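Local coordinates for protein glycosyl hydrolase (Streptomyces cattleya, PDB 7LR8) that probably hydrolyses the beta-1,4 linkage of the N-glycan core disaccharide Man-beta-1,4-GlcNAc as a family 5 glycoside hydrolase, at residues N117-P122 and H207-A212; S126-Y131 and G174-R179; T134-L139 and L146-G151. The protein carries 1 engineered substitution. All coordinates share one frame; numbering follows the deposited sequence.

Contact 1: residues N117-P122 and H207-A212. With AE3 (2-(2-ethoxyethoxy)ethanol), chain F.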
# COMPACT_ATOMS: atom_id res chain seq x y z
N ASN B 117 -2.76 -12.85 7.64
CA ASN B 117 -1.65 -13.60 7.03
C ASN B 117 -1.95 -13.93 5.56
O ASN B 117 -3.01 -14.48 5.24
CB ASN B 117 -1.42 -14.87 7.86
CG ASN B 117 -0.18 -15.65 7.45
OD1 ASN B 117 -0.05 -16.04 6.31
ND2 ASN B 117 0.72 -15.91 8.41
N LEU B 118 -1.00 -13.58 4.67
CA LEU B 118 -1.19 -13.72 3.23
C LEU B 118 -1.38 -15.17 2.82
O LEU B 118 -1.98 -15.44 1.77
CB LEU B 118 0.02 -13.16 2.46
CG LEU B 118 0.20 -11.65 2.49
CD1 LEU B 118 1.42 -11.30 1.61
CD2 LEU B 118 -1.07 -10.94 2.01
N PHE B 119 -0.88 -16.10 3.62
CA PHE B 119 -0.88 -17.50 3.25
C PHE B 119 -1.93 -18.34 3.97
O PHE B 119 -2.26 -19.43 3.49
CB PHE B 119 0.49 -18.11 3.50
CG PHE B 119 1.61 -17.38 2.83
CD1 PHE B 119 1.80 -17.49 1.47
CD2 PHE B 119 2.45 -16.55 3.57
CE1 PHE B 119 2.83 -16.81 0.84
CE2 PHE B 119 3.50 -15.86 2.94
CZ PHE B 119 3.67 -15.99 1.58
N THR B 120 -2.46 -17.87 5.11
CA THR B 120 -3.38 -18.67 5.92
C THR B 120 -4.72 -18.01 6.25
O THR B 120 -5.63 -18.73 6.69
CB THR B 120 -2.72 -19.07 7.26
OG1 THR B 120 -2.51 -17.90 8.07
CG2 THR B 120 -1.40 -19.81 7.02
N ASP B 121 -4.87 -16.70 6.11
CA ASP B 121 -6.13 -16.09 6.52
C ASP B 121 -7.24 -16.53 5.57
O ASP B 121 -7.12 -16.34 4.37
CB ASP B 121 -6.06 -14.57 6.52
CG ASP B 121 -7.38 -13.96 6.96
OD1 ASP B 121 -7.58 -13.82 8.19
OD2 ASP B 121 -8.23 -13.66 6.08
N PRO B 122 -8.36 -17.06 6.09
CA PRO B 122 -9.39 -17.59 5.17
C PRO B 122 -9.92 -16.56 4.19
O PRO B 122 -10.17 -16.89 3.03
CB PRO B 122 -10.49 -18.08 6.13
CG PRO B 122 -9.82 -18.24 7.45
CD PRO B 122 -8.73 -17.21 7.50
N HIS B 207 13.56 -22.12 5.52
CA HIS B 207 12.64 -21.33 4.71
C HIS B 207 11.40 -22.16 4.37
O HIS B 207 11.53 -23.33 4.00
CB HIS B 207 13.35 -20.84 3.44
CG HIS B 207 12.54 -19.90 2.61
ND1 HIS B 207 12.23 -18.61 3.02
CD2 HIS B 207 11.99 -20.04 1.38
CE1 HIS B 207 11.53 -18.01 2.08
NE2 HIS B 207 11.36 -18.86 1.08
N PRO B 208 10.19 -21.60 4.51
CA PRO B 208 8.98 -22.43 4.41
C PRO B 208 8.70 -22.95 3.02
O PRO B 208 8.03 -23.99 2.88
CB PRO B 208 7.86 -21.49 4.87
CG PRO B 208 8.54 -20.38 5.58
CD PRO B 208 9.89 -20.23 4.94
N PHE B 209 9.15 -22.25 1.99
CA PHE B 209 8.96 -22.69 0.62
C PHE B 209 10.16 -23.54 0.25
O PHE B 209 11.31 -23.11 0.43
CB PHE B 209 8.80 -21.49 -0.32
CG PHE B 209 7.43 -20.85 -0.25
CD1 PHE B 209 7.11 -19.97 0.77
CD2 PHE B 209 6.48 -21.12 -1.23
CE1 PHE B 209 5.84 -19.37 0.83
CE2 PHE B 209 5.21 -20.53 -1.18
CZ PHE B 209 4.89 -19.66 -0.15
N THR B 210 9.91 -24.77 -0.20
CA THR B 210 10.95 -25.77 -0.30
C THR B 210 11.31 -26.07 -1.75
O THR B 210 10.57 -25.72 -2.68
CB THR B 210 10.52 -27.07 0.38
OG1 THR B 210 9.43 -27.66 -0.35
CG2 THR B 210 10.08 -26.81 1.83
N PRO B 211 12.45 -26.73 -1.99
CA PRO B 211 12.72 -27.22 -3.35
C PRO B 211 11.64 -28.15 -3.86
O PRO B 211 11.30 -28.12 -5.05
CB PRO B 211 14.07 -27.94 -3.20
CG PRO B 211 14.71 -27.33 -1.98
CD PRO B 211 13.56 -27.01 -1.06
N ALA B 212 11.09 -28.99 -2.99
CA ALA B 212 10.02 -29.88 -3.41
C ALA B 212 8.80 -29.11 -3.90
O ALA B 212 8.17 -29.49 -4.90
CB ALA B 212 9.65 -30.82 -2.26
C1 AE3 F . -10.77 -24.62 3.65
C2 AE3 F . -10.43 -23.93 4.98
O2 AE3 F . -10.47 -22.55 4.82
C3 AE3 F . -9.42 -21.89 5.46
C4 AE3 F . -8.48 -21.30 4.40
O3 AE3 F . -7.18 -21.22 4.91
C5 AE3 F . -6.26 -20.61 4.04
C6 AE3 F . -5.43 -21.68 3.34
O4 AE3 F . -6.08 -22.09 2.16
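Phe-119 and Phe-209 both carry CG anti to the carbonyl carbon and beside the backbone N (chi1 -54° and -77°), and from these rotamers their rings run at each other from opposite directions. They meet as an offset edge-to-face pair: the edge of Phe-209 is turned toward the face of Phe-119, with ring centroids 5.6 Å apart and planes at 62°. The closest carbons are Phe-119 CE1 and Phe-209 CZ, 3.7 Å apart, and Phe-119 CE1 also lies 4.0 Å from Phe-209 CE1. This is a purely apolar junction confined to the two ring ends; the backbones stay well apart, with the CA atoms of Phe-119 and Pro-208 separated by 11.1 Å. Leu-118 CB packs over one face of the Phe-119 ring, near its rim.

The loop that presents Phe-119 is shaped by an Asx turn. Asn-117 OD1 accepts from Phe-119 N at 2.8 Å, in the carbonyl plane, while its backbone O takes the N-H of Asp-121 at 3.0 Å. Asp-121 then serves as N-cap of the following helix. Further along the same loop, the 2-(2-ethoxyethoxy)ethanol molecule lies against Thr-120 and Pro-122, its C5 3.3 Å from Thr-120 O and its C3 4.0 Å from Pro-122 CB.

On the partner segment, Thr-210 is the N-cap of helix 211-216, and Arg-373 hydrogen-bonds to the carbonyls of His-207 and Phe-209. The aromatic pair thus joins the loop leading into helix 122-139 to the loop leading into helix 211-216. Between these two lies helix 170-187, whose Trp-176 makes a further edge-to-face contact with Phe-119 and whose Ala-173 and Leu-177 pack against Phe-209.

Contact 2: residues S126-Y131 and G174-R179; sequences SGQAEY and GDWLRR. With AE3 (2-(2-ethoxyethoxy)ethanol), chain F.
Arg-179, Gln-128 and Trp-176 join two neighbouring outer helices, 122-139 and 170-187, of the (beta/alpha)8 barrel. The buried link is polar: Trp-176 NE1 donates to Gln-128 OE1 over 2.8 Å, with an N-H...O angle of 160°. The oxygen sits at the indole edge, almost in the ring plane, whereas the donor approaches tilted out of the amide plane. The two side chains cross at about a right angle. Gln-128 is extended beyond CG, which carries its amide across the gap between the helices; Trp-176, with CG anti to the backbone N (chi1 -179°), swings its indole N-H to meet it. The other end of the same amide is also engaged, since Gln-128 NE2 hydrogen-bonds to Leu-118 O. Both amide atoms are therefore paired in this buried setting, which fixes the rotation of the group and tells its oxygen from its nitrogen. Met-180 of helix 170-187 packs beside Gln-128, and Val-125 touches both Trp-176 and Arg-179.

Nearer the surface, Arg-179 stretches from CG to NE and lays its guanidinium beside the start of the other segment. Ser-126 N lies over one face of that group, and Arg-179 NH2 is 3.9 Å from Ser-126 CB. At the guanidinium edge, Arg-179 NH1 donates a hydrogen bond to O4 of the bound 2-(2-ethoxyethoxy)ethanol, 3.0 Å away.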
# COMPACT_ATOMS: atom_id res chain seq x y z
N SER B 126 -9.18 -16.52 0.16
CA SER B 126 -10.29 -16.59 -0.78
C SER B 126 -10.24 -15.41 -1.74
O SER B 126 -10.55 -15.55 -2.93
CB SER B 126 -11.61 -16.64 -0.00
OG SER B 126 -12.68 -16.05 -0.74
N GLY B 127 -9.84 -14.24 -1.24
CA GLY B 127 -9.70 -13.08 -2.11
C GLY B 127 -8.63 -13.26 -3.16
O GLY B 127 -8.81 -12.85 -4.31
N GLN B 128 -7.49 -13.85 -2.77
CA GLN B 128 -6.40 -14.09 -3.72
C GLN B 128 -6.82 -15.08 -4.80
O GLN B 128 -6.50 -14.90 -5.98
CB GLN B 128 -5.16 -14.63 -3.01
CG GLN B 128 -4.52 -13.69 -2.02
CD GLN B 128 -3.62 -14.46 -1.09
OE1 GLN B 128 -3.85 -15.65 -0.85
NE2 GLN B 128 -2.59 -13.81 -0.57
N ALA B 129 -7.52 -16.15 -4.40
CA ALA B 129 -7.97 -17.16 -5.35
C ALA B 129 -8.92 -16.57 -6.37
O ALA B 129 -8.83 -16.87 -7.56
CB ALA B 129 -8.62 -18.34 -4.60
N GLU B 130 -9.85 -15.71 -5.92
CA GLU B 130 -10.80 -15.13 -6.86
C GLU B 130 -10.11 -14.17 -7.82
O GLU B 130 -10.47 -14.09 -9.00
CB GLU B 130 -11.93 -14.42 -6.10
CG GLU B 130 -13.04 -13.82 -6.96
CD GLU B 130 -13.70 -14.80 -7.95
OE1 GLU B 130 -13.57 -16.04 -7.84
OE2 GLU B 130 -14.35 -14.29 -8.88
N TYR B 131 -9.11 -13.43 -7.31
CA TYR B 131 -8.31 -12.55 -8.15
C TYR B 131 -7.57 -13.32 -9.24
O TYR B 131 -7.66 -12.97 -10.42
CB TYR B 131 -7.33 -11.80 -7.23
CG TYR B 131 -6.17 -11.09 -7.87
CD1 TYR B 131 -6.35 -9.99 -8.71
CD2 TYR B 131 -4.87 -11.51 -7.62
CE1 TYR B 131 -5.26 -9.33 -9.27
CE2 TYR B 131 -3.76 -10.85 -8.19
CZ TYR B 131 -3.97 -9.77 -9.02
OH TYR B 131 -2.90 -9.09 -9.58
N GLY B 174 2.64 -25.26 0.96
CA GLY B 174 2.23 -26.15 -0.11
C GLY B 174 0.73 -26.15 -0.32
O GLY B 174 0.26 -26.16 -1.46
N ASP B 175 -0.03 -26.15 0.77
CA ASP B 175 -1.49 -26.10 0.66
C ASP B 175 -1.94 -24.80 -0.01
O ASP B 175 -2.85 -24.82 -0.85
CB ASP B 175 -2.13 -26.24 2.04
CG ASP B 175 -2.09 -27.67 2.57
OD1 ASP B 175 -1.94 -28.61 1.77
OD2 ASP B 175 -2.22 -27.86 3.80
N TRP B 176 -1.33 -23.67 0.36
CA TRP B 176 -1.67 -22.39 -0.25
C TRP B 176 -1.37 -22.40 -1.74
O TRP B 176 -2.19 -21.97 -2.56
CB TRP B 176 -0.89 -21.27 0.44
CG TRP B 176 -1.19 -19.91 -0.08
CD1 TRP B 176 -2.27 -19.12 0.24
CD2 TRP B 176 -0.41 -19.16 -1.01
NE1 TRP B 176 -2.20 -17.93 -0.44
CE2 TRP B 176 -1.06 -17.92 -1.21
CE3 TRP B 176 0.80 -19.41 -1.68
CZ2 TRP B 176 -0.56 -16.95 -2.08
CZ3 TRP B 176 1.30 -18.43 -2.54
CH2 TRP B 176 0.63 -17.21 -2.72
N LEU B 177 -0.17 -22.87 -2.12
CA LEU B 177 0.20 -22.94 -3.52
C LEU B 177 -0.82 -23.75 -4.32
O LEU B 177 -1.25 -23.34 -5.40
CB LEU B 177 1.58 -23.55 -3.67
CG LEU B 177 2.80 -22.70 -3.30
CD1 LEU B 177 4.05 -23.57 -3.41
CD2 LEU B 177 2.88 -21.49 -4.21
N ARG B 178 -1.21 -24.92 -3.80
CA ARG B 178 -2.16 -25.75 -4.53
C ARG B 178 -3.50 -25.05 -4.69
O ARG B 178 -4.15 -25.16 -5.74
CB ARG B 178 -2.35 -27.09 -3.81
CG ARG B 178 -1.31 -28.12 -4.23
CD ARG B 178 -1.47 -29.43 -3.50
NE ARG B 178 -0.96 -29.34 -2.13
CZ ARG B 178 0.26 -29.71 -1.77
NH1 ARG B 178 0.64 -29.58 -0.50
NH2 ARG B 178 1.09 -30.22 -2.66
N ARG B 179 -3.93 -24.32 -3.66
CA ARG B 179 -5.19 -23.58 -3.76
C ARG B 179 -5.08 -22.46 -4.79
O ARG B 179 -6.01 -22.25 -5.58
CB ARG B 179 -5.57 -23.02 -2.39
CG ARG B 179 -6.86 -22.25 -2.40
CD ARG B 179 -7.49 -22.27 -1.04
NE ARG B 179 -8.76 -21.56 -1.06
CZ ARG B 179 -9.34 -21.06 0.01
NH1 ARG B 179 -8.78 -21.20 1.21
NH2 ARG B 179 -10.50 -20.41 -0.11
C1 AE3 F . -10.77 -24.62 3.65
C2 AE3 F . -10.43 -23.93 4.98
O2 AE3 F . -10.47 -22.55 4.82
C3 AE3 F . -9.42 -21.89 5.46
C4 AE3 F . -8.48 -21.30 4.40
O3 AE3 F . -7.18 -21.22 4.91
C5 AE3 F . -6.26 -20.61 4.04
C6 AE3 F . -5.43 -21.68 3.34
O4 AE3 F . -6.08 -22.09 2.16

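Contact 3: residues T134-L139 and L146-G151; sequences TLAAAL and LGMTVG
A beta-alpha-beta crossover of the (beta/alpha)8 barrel supplies this contact: strand 90-94 is followed by helix 122-139, and the chain then returns in the parallel neighbouring strand 145-152. Met-148 points from the strand toward helix 122-139 and carries the whole contact. Its chain is bent at chi2 and chi3 (-67° and -60°), which curls the thioether along the helix surface and lets two of its carbons touch successive helix residues. Met-148 CG lies 3.9 Å from Ala-136 CB, and the terminal CE is 4.0 Å from Leu-135 CB and 4.1 Å from Leu-135 CD1. Met-148 and Leu-135 cross at about a right angle. The small alanine lets the helix come close, with Ala-136 CA and Met-148 CA 6.8 Å apart. Val-93 and Cys-184 also border the methionine, while Met-148 N hydrogen-bonds to His-193 ND1.

An alanine in place of Met-148 would remove CG, SD and CE and is likely to open a gap against Ala-136 and Leu-135, leaving the helix without its apolar mate on the strand here. The contact across the segments is entirely van der Waals, a fit of flexible thioether against alkyl groups, so shape rather than charge or hydrogen bonding sets how helix and strand lie together here.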
# COMPACT_ATOMS: atom_id res chain seq x y z
N THR B 134 -9.97 -14.74 -11.75
CA THR B 134 -10.52 -13.68 -12.58
C THR B 134 -9.55 -13.28 -13.69
O THR B 134 -9.94 -13.13 -14.85
CB THR B 134 -10.88 -12.47 -11.71
OG1 THR B 134 -11.98 -12.81 -10.85
CG2 THR B 134 -11.31 -11.28 -12.55
N LEU B 135 -8.27 -13.09 -13.34
CA LEU B 135 -7.28 -12.75 -14.36
C LEU B 135 -7.19 -13.84 -15.41
O LEU B 135 -7.23 -13.57 -16.62
CB LEU B 135 -5.91 -12.51 -13.74
CG LEU B 135 -5.79 -11.32 -12.78
CD1 LEU B 135 -4.33 -10.96 -12.56
CD2 LEU B 135 -6.56 -10.12 -13.31
N ALA B 136 -7.06 -15.10 -14.96
CA ALA B 136 -6.92 -16.21 -15.89
C ALA B 136 -8.13 -16.34 -16.79
O ALA B 136 -7.99 -16.56 -18.00
CB ALA B 136 -6.67 -17.51 -15.12
N ALA B 137 -9.35 -16.23 -16.23
CA ALA B 137 -10.54 -16.36 -17.06
C ALA B 137 -10.63 -15.25 -18.10
O ALA B 137 -11.09 -15.47 -19.23
CB ALA B 137 -11.80 -16.38 -16.17
N ALA B 138 -10.22 -14.03 -17.72
CA ALA B 138 -10.31 -12.90 -18.63
C ALA B 138 -9.33 -13.01 -19.79
O ALA B 138 -9.55 -12.39 -20.84
CB ALA B 138 -10.03 -11.60 -17.87
N LEU B 139 -8.26 -13.78 -19.61
CA LEU B 139 -7.24 -13.93 -20.65
C LEU B 139 -7.33 -15.26 -21.37
O LEU B 139 -6.60 -15.47 -22.34
CB LEU B 139 -5.85 -13.75 -20.03
CG LEU B 139 -5.58 -12.37 -19.41
CD1 LEU B 139 -4.18 -12.33 -18.84
CD2 LEU B 139 -5.79 -11.24 -20.42
N LEU B 146 -0.05 -17.52 -22.08
CA LEU B 146 0.63 -18.74 -21.66
C LEU B 146 -0.03 -19.33 -20.42
O LEU B 146 -0.25 -20.54 -20.34
CB LEU B 146 2.10 -18.46 -21.38
CG LEU B 146 3.02 -18.11 -22.54
CD1 LEU B 146 4.36 -17.59 -22.00
CD2 LEU B 146 3.22 -19.33 -23.41
N GLY B 147 -0.31 -18.49 -19.44
CA GLY B 147 -0.85 -18.94 -18.17
C GLY B 147 -0.42 -17.98 -17.09
O GLY B 147 0.11 -16.90 -17.36
N MET B 148 -0.64 -18.40 -15.84
CA MET B 148 -0.36 -17.59 -14.67
C MET B 148 0.85 -18.11 -13.91
O MET B 148 1.06 -19.32 -13.80
CB MET B 148 -1.54 -17.58 -13.69
CG MET B 148 -2.88 -17.18 -14.26
SD MET B 148 -2.93 -15.47 -14.75
CE MET B 148 -2.58 -14.62 -13.23
N THR B 149 1.63 -17.18 -13.35
CA THR B 149 2.53 -17.46 -12.24
C THR B 149 1.89 -16.87 -10.99
O THR B 149 1.39 -15.75 -11.04
CB THR B 149 3.92 -16.85 -12.49
OG1 THR B 149 4.50 -17.45 -13.65
CG2 THR B 149 4.84 -17.08 -11.30
N VAL B 150 1.85 -17.65 -9.90
CA VAL B 150 1.07 -17.23 -8.73
C VAL B 150 1.45 -15.82 -8.29
O VAL B 150 0.58 -14.96 -8.10
CB VAL B 150 1.21 -18.25 -7.59
CG1 VAL B 150 0.65 -17.66 -6.28
CG2 VAL B 150 0.49 -19.54 -7.96
N GLY B 151 2.75 -15.56 -8.16
CA GLY B 151 3.22 -14.21 -7.83
C GLY B 151 4.73 -14.18 -7.79
O GLY B 151 5.39 -15.20 -7.55

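All three contacts lie in the same part of the (beta/alpha)8 barrel, round helices 122-139 and 170-187, and are nested along the chain: contact 3 within the loop closed by contact 2, and that within contact 1. Contacts 2 and 3 have centres about 13 Å apart; Trp-176 CH2 meets Val-150 CG1 at 3.6 Å between them. Contacts 1 and 2, with centres about 11 Å apart, meet through Phe-209 and Leu-177 and touch the same 2-(2-ethoxyethoxy)ethanol. Contacts 1 and 3, with centres about 20 Å apart, do not touch. Contact 3 packs strand 145-152, which leads to the engineered Ala-153, on helix 122-139; contact 2 joins that helix to 170-187; contact 1 joins the loops beyond.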